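Local structure of acetyl xylan esterase (6XYC) at residues 221-235 and 251-263. The protein probably hydrolyses both acetyl and feruloyl esters on xylan, as a bifunctional carbohydrate esterase of the alpha/beta hydrolase superfamily. Residues are numbered along the deposited sequence; the frame is centred on the assembly and turned at random.
Sequences DILIIHGDADNVVPH and KATFISVPGGGHG. With AES (4-(2-aminoethyl)benzenesulfonyl fluoride), chain B.
The first torsions of Asp230 (chi1 -171°) and His262 each swing the side chain away from the residue's own amide nitrogen, and this brings carboxylate and imidazole together between two loops. His262 ND1 donates a hydrogen bond to Asp230 OD2 at 2.6 Å, nearly straight at 174°; OD2 accepts with its syn lone pair and lies in the plane of the His262 ring, while the carboxylate itself is twisted 66° from that ring. The other oxygen is held by its own loop: Asp230 OD1 takes the N-H of Val232 nearly head-on in an Asx turn and that of Val233 from above the carboxylate plane. Val232 lays CB over the centre of the His262 ring, a CH-pi contact of 3.6 Å to the centroid. At another edge of the ring, His262 NE2 donates to O2S of the bound AES at 2.8 Å. The geometry is consistent with the His-Asp pair of an alpha/beta-hydrolase triad, Ser121 on the nucleophile elbow being the probable third member.

Both loops leave the ends of neighbouring parallel strands, 222-227 and 252-257, joined through helix 236-248 as a beta-alpha-beta crossover. Seven backbone bonds run between them, from Ile222 N to Lys251 O through to Asp228 N to Val257 O. At the end of strand 222-227, Gly227 CA lies 3.3 Å from Gly260 O, and Asp228 OD1 accepts Gly259 N in the type II turn 257-260. On the helix 236-248 side of the sheet, Phe254 sets its ring edge against His226 CB, while His235 NE2 lies 2.7 Å from Ser256 OG in a hydrogen bond. On the opposite face, Leu223 CD1 meets Ile255 CD1 at 3.8 Å, and Ile225 CG2 touches Val257 CG2.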
ATOM      1  N   ASP A 221       0.935  11.048   7.985  1.00 26.44           N
ATOM      2  CA  ASP A 221      -0.425  10.806   8.449  1.00 26.04           C
ATOM      3  C   ASP A 221      -1.032   9.612   7.723  1.00 26.48           C
ATOM      4  O   ASP A 221      -0.731   9.345   6.555  1.00 24.60           O
ATOM      5  CB  ASP A 221      -1.305  12.034   8.212  1.00 29.33           C
ATOM      6  CG  ASP A 221      -0.907  13.215   9.072  1.00 31.18           C
ATOM      7  OD1 ASP A 221       0.139  13.145   9.744  1.00 31.56           O
ATOM      8  OD2 ASP A 221      -1.650  14.216   9.064  1.00 32.71           O
ATOM      9  N   ILE A 222      -1.923   8.900   8.410  1.00 24.87           N
ATOM     10  CA  ILE A 222      -2.583   7.744   7.819  1.00 23.82           C
ATOM     11  C   ILE A 222      -4.088   7.845   8.017  1.00 26.08           C
ATOM     12  O   ILE A 222      -4.559   8.308   9.062  1.00 24.95           O
ATOM     13  CB  ILE A 222      -2.047   6.421   8.409  1.00 24.37           C
ATOM     14  CG1 ILE A 222      -2.623   5.233   7.641  1.00 23.49           C
ATOM     15  CG2 ILE A 222      -2.399   6.299   9.891  1.00 26.52           C
ATOM     16  CD1 ILE A 222      -1.967   3.895   7.977  1.00 22.60           C
ATOM     17  N   LEU A 223      -4.836   7.420   7.002  1.00 23.16           N
ATOM     18  CA  LEU A 223      -6.269   7.190   7.105  1.00 21.51           C
ATOM     19  C   LEU A 223      -6.513   5.692   6.998  1.00 22.95           C
ATOM     20  O   LEU A 223      -6.040   5.046   6.055  1.00 22.88           O
ATOM     21  CB  LEU A 223      -7.031   7.937   6.008  1.00 25.09           C
ATOM     22  CG  LEU A 223      -8.540   7.682   5.926  1.00 22.73           C
ATOM     23  CD1 LEU A 223      -9.283   8.277   7.096  1.00 27.85           C
ATOM     24  CD2 LEU A 223      -9.078   8.241   4.611  1.00 24.28           C
ATOM     25  N   ILE A 224      -7.237   5.144   7.968  1.00 21.50           N
ATOM     26  CA  ILE A 224      -7.521   3.714   8.045  1.00 24.11           C
ATOM     27  C   ILE A 224      -9.024   3.525   7.889  1.00 23.60           C
ATOM     28  O   ILE A 224      -9.810   4.173   8.591  1.00 23.47           O
ATOM     29  CB  ILE A 224      -7.035   3.111   9.376  1.00 23.55           C
ATOM     30  CG1 ILE A 224      -5.566   3.455   9.631  1.00 24.03           C
ATOM     31  CG2 ILE A 224      -7.253   1.603   9.385  1.00 21.50           C
ATOM     32  CD1 ILE A 224      -5.172   3.333  11.084  1.00 25.25           C
ATOM     33  N   ILE A 225      -9.421   2.635   6.983  1.00 21.04           N
ATOM     34  CA  ILE A 225     -10.826   2.362   6.706  1.00 22.37           C
ATOM     35  C   ILE A 225     -11.034   0.854   6.776  1.00 23.89           C
ATOM     36  O   ILE A 225     -10.330   0.096   6.099  1.00 20.81           O
ATOM     37  CB  ILE A 225     -11.249   2.907   5.330  1.00 22.64           C
ATOM     38  CG1 ILE A 225     -10.855   4.377   5.188  1.00 25.67           C
ATOM     39  CG2 ILE A 225     -12.746   2.744   5.138  1.00 24.40           C
ATOM     40  CD1 ILE A 225     -11.064   4.950   3.815  1.00 24.95           C
ATOM     41  N   HIS A 226     -12.004   0.420   7.586  1.00 23.07           N
ATOM     42  CA  HIS A 226     -12.215  -1.006   7.803  1.00 23.41           C
ATOM     43  C   HIS A 226     -13.679  -1.269   8.116  1.00 22.91           C
ATOM     44  O   HIS A 226     -14.276  -0.578   8.949  1.00 23.64           O
ATOM     45  CB  HIS A 226     -11.321  -1.520   8.937  1.00 21.20           C
ATOM     46  CG  HIS A 226     -10.964  -2.967   8.819  1.00 20.81           C
ATOM     47  ND1 HIS A 226      -9.663  -3.416   8.882  1.00 21.28           N
ATOM     48  CD2 HIS A 226     -11.737  -4.068   8.655  1.00 20.36           C
ATOM     49  CE1 HIS A 226      -9.648  -4.732   8.749  1.00 21.90           C
ATOM     50  NE2 HIS A 226     -10.893  -5.152   8.610  1.00 23.41           N
ATOM     51  N   GLY A 227     -14.248  -2.267   7.442  1.00 23.24           N
ATOM     52  CA  GLY A 227     -15.631  -2.640   7.695  1.00 23.01           C
ATOM     53  C   GLY A 227     -15.739  -3.482   8.957  1.00 22.75           C
ATOM     54  O   GLY A 227     -14.947  -4.395   9.193  1.00 23.32           O
ATOM     55  N   ASP A 228     -16.732  -3.157   9.783  1.00 24.65           N
ATOM     56  CA  ASP A 228     -16.904  -3.888  11.034  1.00 24.06           C
ATOM     57  C   ASP A 228     -17.537  -5.262  10.835  1.00 25.08           C
ATOM     58  O   ASP A 228     -17.773  -5.967  11.822  1.00 23.28           O
ATOM     59  CB  ASP A 228     -17.706  -3.046  12.045  1.00 27.73           C
ATOM     60  CG  ASP A 228     -19.166  -2.867  11.667  1.00 29.69           C
ATOM     61  OD1 ASP A 228     -19.698  -3.626  10.831  1.00 29.77           O
ATOM     62  OD2 ASP A 228     -19.791  -1.957  12.255  1.00 30.40           O
ATOM     63  N   ALA A 229     -17.793  -5.666   9.589  1.00 24.07           N
ATOM     64  CA  ALA A 229     -18.217  -7.026   9.278  1.00 23.60           C
ATOM     65  C   ALA A 229     -17.260  -7.689   8.293  1.00 24.73           C
ATOM     66  O   ALA A 229     -17.652  -8.591   7.547  1.00 24.02           O
ATOM     67  CB  ALA A 229     -19.642  -7.054   8.722  1.00 25.59           C
ATOM     68  N   ASP A 230     -16.002  -7.253   8.275  1.00 25.19           N
ATOM     69  CA  ASP A 230     -15.011  -7.862   7.394  1.00 23.30           C
ATOM     70  C   ASP A 230     -14.720  -9.288   7.849  1.00 26.24           C
ATOM     71  O   ASP A 230     -14.188  -9.502   8.943  1.00 25.23           O
ATOM     72  CB  ASP A 230     -13.725  -7.031   7.380  1.00 22.53           C
ATOM     73  CG  ASP A 230     -12.742  -7.488   6.318  1.00 23.01           C
ATOM     74  OD1 ASP A 230     -12.655  -8.710   6.054  1.00 20.14           O
ATOM     75  OD2 ASP A 230     -12.048  -6.634   5.723  1.00 23.14           O
ATOM     76  N   ASN A 231     -15.058 -10.255   7.002  1.00 26.11           N
ATOM     77  CA  ASN A 231     -14.906 -11.669   7.309  1.00 24.88           C
ATOM     78  C   ASN A 231     -13.615 -12.255   6.752  1.00 25.09           C
ATOM     79  O   ASN A 231     -13.468 -13.480   6.725  1.00 25.81           O
ATOM     80  CB  ASN A 231     -16.107 -12.450   6.762  1.00 26.82           C
ATOM     81  CG  ASN A 231     -16.461 -13.657   7.610  1.00 26.67           C
ATOM     82  OD1 ASN A 231     -16.257 -13.672   8.822  1.00 28.36           O
ATOM     83  ND2 ASN A 231     -17.006 -14.682   6.965  1.00 25.97           N
ATOM     84  N   VAL A 232     -12.683 -11.415   6.306  1.00 24.65           N
ATOM     85  CA  VAL A 232     -11.446 -11.890   5.694  1.00 21.91           C
ATOM     86  C   VAL A 232     -10.246 -11.382   6.488  1.00 25.83           C
ATOM     87  O   VAL A 232      -9.402 -12.171   6.934  1.00 26.38           O
ATOM     88  CB  VAL A 232     -11.356 -11.462   4.220  1.00 23.98           C
ATOM     89  CG1 VAL A 232     -10.039 -11.920   3.615  1.00 26.37           C
ATOM     90  CG2 VAL A 232     -12.528 -12.027   3.430  1.00 24.74           C
ATOM     91  N   VAL A 233     -10.151 -10.068   6.654  1.00 22.28           N
ATOM     92  CA  VAL A 233      -9.189  -9.448   7.559  1.00 21.19           C
ATOM     93  C   VAL A 233      -9.976  -8.807   8.691  1.00 23.85           C
ATOM     94  O   VAL A 233     -10.787  -7.905   8.434  1.00 23.48           O
ATOM     95  CB  VAL A 233      -8.316  -8.408   6.842  1.00 21.84           C
ATOM     96  CG1 VAL A 233      -7.371  -7.750   7.838  1.00 22.85           C
ATOM     97  CG2 VAL A 233      -7.546  -9.050   5.702  1.00 27.27           C
ATOM     98  N   PRO A 234      -9.794  -9.220   9.947  1.00 23.31           N
ATOM     99  CA  PRO A 234     -10.675  -8.719  11.010  1.00 21.18           C
ATOM    100  C   PRO A 234     -10.451  -7.247  11.334  1.00 23.35           C
ATOM    101  O   PRO A 234      -9.326  -6.737  11.309  1.00 21.95           O
ATOM    102  CB  PRO A 234     -10.343  -9.618  12.209  1.00 26.40           C
ATOM    103  CG  PRO A 234      -8.972 -10.159  11.924  1.00 23.00           C
ATOM    104  CD  PRO A 234      -8.867 -10.266  10.432  1.00 23.40           C
ATOM    105  N   HIS A 235     -11.573  -6.582  11.622  1.00 21.81           N
ATOM    106  CA  HIS A 235     -11.619  -5.194  12.078  1.00 23.66           C
ATOM    107  C   HIS A 235     -10.598  -4.904  13.173  1.00 22.35           C
ATOM    108  O   HIS A 235     -10.040  -3.799  13.240  1.00 22.23           O
ATOM    109  CB  HIS A 235     -13.057  -4.952  12.557  1.00 24.75           C
ATOM    110  CG  HIS A 235     -13.400  -3.534  12.879  1.00 23.93           C
ATOM    111  ND1 HIS A 235     -13.392  -3.050  14.168  1.00 23.04           N
ATOM    112  CD2 HIS A 235     -13.858  -2.525  12.098  1.00 23.44           C
ATOM    113  CE1 HIS A 235     -13.774  -1.785  14.160  1.00 27.05           C
ATOM    114  NE2 HIS A 235     -14.061  -1.442  12.917  1.00 25.97           N
ATOM    115  N   LYS A 251      -0.252  10.530  13.805  1.00 29.18           N
ATOM    116  CA  LYS A 251      -1.593  10.976  13.443  1.00 32.16           C
ATOM    117  C   LYS A 251      -2.263   9.925  12.570  1.00 32.65           C
ATOM    118  O   LYS A 251      -1.804   9.646  11.455  1.00 30.65           O
ATOM    119  CB  LYS A 251      -1.554  12.324  12.721  1.00 35.60           C
ATOM    120  CG  LYS A 251      -2.935  12.956  12.520  1.00 42.70           C
ATOM    121  CD  LYS A 251      -3.633  13.224  13.845  1.00 51.67           C
ATOM    122  CE  LYS A 251      -5.088  13.627  13.639  1.00 54.01           C
ATOM    123  NZ  LYS A 251      -6.042  12.513  13.873  1.00 52.14           N
ATOM    124  N   ALA A 252      -3.347   9.350  13.085  1.00 34.18           N
ATOM    125  CA  ALA A 252      -4.158   8.384  12.364  1.00 30.05           C
ATOM    126  C   ALA A 252      -5.626   8.753  12.497  1.00 30.90           C
ATOM    127  O   ALA A 252      -6.077   9.179  13.565  1.00 32.01           O
ATOM    128  CB  ALA A 252      -3.927   6.967  12.895  1.00 28.38           C
ATOM    129  N   THR A 253      -6.353   8.622  11.394  1.00 27.95           N
ATOM    130  CA  THR A 253      -7.804   8.731  11.368  1.00 27.55           C
ATOM    131  C   THR A 253      -8.364   7.359  11.032  1.00 27.02           C
ATOM    132  O   THR A 253      -7.950   6.744  10.044  1.00 24.99           O
ATOM    133  CB  THR A 253      -8.268   9.766  10.336  1.00 28.97           C
ATOM    134  OG1 THR A 253      -7.675  11.034  10.638  1.00 30.20           O
ATOM    135  CG2 THR A 253      -9.784   9.900  10.353  1.00 27.41           C
ATOM    136  N   PHE A 254      -9.281   6.869  11.862  1.00 26.21           N
ATOM    137  CA  PHE A 254      -9.839   5.528  11.705  1.00 25.89           C
ATOM    138  C   PHE A 254     -11.329   5.656  11.424  1.00 29.04           C
ATOM    139  O   PHE A 254     -12.079   6.193  12.252  1.00 27.22           O
ATOM    140  CB  PHE A 254      -9.592   4.669  12.945  1.00 25.96           C
ATOM    141  CG  PHE A 254     -10.202   3.292  12.863  1.00 25.56           C
ATOM    142  CD1 PHE A 254     -10.229   2.595  11.661  1.00 25.67           C
ATOM    143  CD2 PHE A 254     -10.747   2.693  13.984  1.00 29.89           C
ATOM    144  CE1 PHE A 254     -10.796   1.335  11.585  1.00 25.43           C
ATOM    145  CE2 PHE A 254     -11.306   1.434  13.915  1.00 27.58           C
ATOM    146  CZ  PHE A 254     -11.333   0.754  12.716  1.00 26.56           C
ATOM    147  N   ILE A 255     -11.755   5.162  10.261  1.00 22.85           N
ATOM    148  CA  ILE A 255     -13.155   5.167   9.862  1.00 25.28           C
ATOM    149  C   ILE A 255     -13.633   3.722   9.802  1.00 25.66           C
ATOM    150  O   ILE A 255     -13.148   2.933   8.980  1.00 23.13           O
ATOM    151  CB  ILE A 255     -13.358   5.867   8.511  1.00 27.22           C
ATOM    152  CG1 ILE A 255     -13.110   7.371   8.655  1.00 29.26           C
ATOM    153  CG2 ILE A 255     -14.759   5.617   7.985  1.00 28.09           C
ATOM    154  CD1 ILE A 255     -13.038   8.118   7.328  1.00 33.56           C
ATOM    155  N   SER A 256     -14.576   3.379  10.674  1.00 25.74           N
ATOM    156  CA  SER A 256     -15.183   2.057  10.713  1.00 27.11           C
ATOM    157  C   SER A 256     -16.458   2.097   9.882  1.00 27.11           C
ATOM    158  O   SER A 256     -17.290   2.989  10.065  1.00 27.11           O
ATOM    159  CB  SER A 256     -15.493   1.652  12.158  1.00 30.26           C
ATOM    160  OG  SER A 256     -15.996   0.329  12.218  1.00 31.51           O
ATOM    161  N   VAL A 257     -16.599   1.147   8.964  1.00 24.39           N
ATOM    162  CA  VAL A 257     -17.734   1.099   8.042  1.00 24.16           C
ATOM    163  C   VAL A 257     -18.769   0.145   8.631  1.00 26.25           C
ATOM    164  O   VAL A 257     -18.513  -1.072   8.696  1.00 24.88           O
ATOM    165  CB  VAL A 257     -17.300   0.654   6.637  1.00 24.52           C
ATOM    166  CG1 VAL A 257     -18.506   0.594   5.702  1.00 24.68           C
ATOM    167  CG2 VAL A 257     -16.232   1.596   6.075  1.00 23.78           C
ATOM    168  N   PRO A 258     -19.941   0.630   9.056  1.00 28.03           N
ATOM    169  CA  PRO A 258     -20.929  -0.270   9.666  1.00 28.05           C
ATOM    170  C   PRO A 258     -21.507  -1.225   8.632  1.00 26.12           C
ATOM    171  O   PRO A 258     -21.934  -0.815   7.550  1.00 25.12           O
ATOM    172  CB  PRO A 258     -21.993   0.681  10.228  1.00 30.34           C
ATOM    173  CG  PRO A 258     -21.881   1.914   9.383  1.00 32.52           C
ATOM    174  CD  PRO A 258     -20.443   2.010   8.931  1.00 29.01           C
ATOM    175  N   GLY A 259     -21.504  -2.511   8.975  1.00 29.75           N
ATOM    176  CA  GLY A 259     -21.936  -3.545   8.057  1.00 24.99           C
ATOM    177  C   GLY A 259     -21.004  -3.786   6.895  1.00 25.89           C
ATOM    178  O   GLY A 259     -21.319  -4.620   6.036  1.00 27.13           O
ATOM    179  N   GLY A 260     -19.872  -3.086   6.840  1.00 24.54           N
ATOM    180  CA  GLY A 260     -18.975  -3.214   5.710  1.00 23.60           C
ATOM    181  C   GLY A 260     -18.235  -4.543   5.719  1.00 23.80           C
ATOM    182  O   GLY A 260     -17.774  -5.023   6.755  1.00 23.01           O
ATOM    183  N   GLY A 261     -18.121  -5.125   4.539  1.00 24.20           N
ATOM    184  CA  GLY A 261     -17.348  -6.328   4.334  1.00 23.44           C
ATOM    185  C   GLY A 261     -15.929  -6.009   3.908  1.00 24.40           C
ATOM    186  O   GLY A 261     -15.399  -4.921   4.152  1.00 23.44           O
ATOM    187  N   HIS A 262     -15.311  -6.992   3.259  1.00 23.93           N
ATOM    188  CA  HIS A 262     -13.953  -6.890   2.728  1.00 23.89           C
ATOM    189  C   HIS A 262     -13.991  -6.216   1.351  1.00 26.35           C
ATOM    190  O   HIS A 262     -13.596  -6.776   0.327  1.00 24.46           O
ATOM    191  CB  HIS A 262     -13.334  -8.287   2.679  1.00 20.81           C
ATOM    192  CG  HIS A 262     -11.838  -8.304   2.627  1.00 23.19           C
ATOM    193  ND1 HIS A 262     -11.046  -7.792   3.633  1.00 25.00           N
ATOM    194  CD2 HIS A 262     -10.989  -8.827   1.709  1.00 25.40           C
ATOM    195  CE1 HIS A 262      -9.772  -7.965   3.317  1.00 26.11           C
ATOM    196  NE2 HIS A 262      -9.709  -8.588   2.154  1.00 24.73           N
ATOM    197  N   GLY A 263     -14.489  -4.978   1.347  1.00 25.05           N
ATOM    198  CA  GLY A 263     -14.732  -4.255   0.123  1.00 25.49           C
ATOM    199  C   GLY A 263     -16.178  -3.805   0.019  1.00 26.13           C
ATOM    200  O   GLY A 263     -16.477  -2.610  -0.077  1.00 22.50           O
TER
HETATM  201  C3  AES B 701      -6.385 -12.701   3.559  1.00 36.99           C
HETATM  202  C2  AES B 701      -6.726 -11.643   2.771  1.00 40.03           C
HETATM  203  C1  AES B 701      -5.860 -10.600   2.642  1.00 28.39           C
HETATM  204  S   AES B 701      -6.343  -9.311   1.587  1.00 28.32           S
HETATM  205  O1S AES B 701      -5.352  -9.152   0.492  1.00 25.03           O
HETATM  206  O2S AES B 701      -7.514  -9.735   0.825  1.00 28.77           O
HETATM  207  C6  AES B 701      -4.663 -10.576   3.281  1.00 36.78           C
HETATM  208  C5  AES B 701      -4.316 -11.645   4.081  1.00 40.82           C
HETATM  209  C4  AES B 701      -5.178 -12.709   4.213  1.00 49.44           C
HETATM  210  C7  AES B 701      -4.809 -13.923   5.129  1.00 42.50           C
HETATM  211  C8  AES B 701      -4.496 -13.436   6.566  1.00 35.40           C
HETATM  212  N8  AES B 701      -4.518 -14.583   7.411  1.00 34.80           N
HETATM  213  O   HOH W   1       1.422  11.315  11.796  1.00 35.31           O
HETATM  214  O   HOH W   2      -5.003  11.132  10.150  1.00 33.07           O
HETATM  215  O   HOH W   3     -13.318  -4.032   5.476  1.00 19.08           O
HETATM  216  O   HOH W   4     -18.449   0.277  13.095  1.00 33.55           O
HETATM  217  O   HOH W   5     -16.425  -9.773   4.471  1.00 28.23           O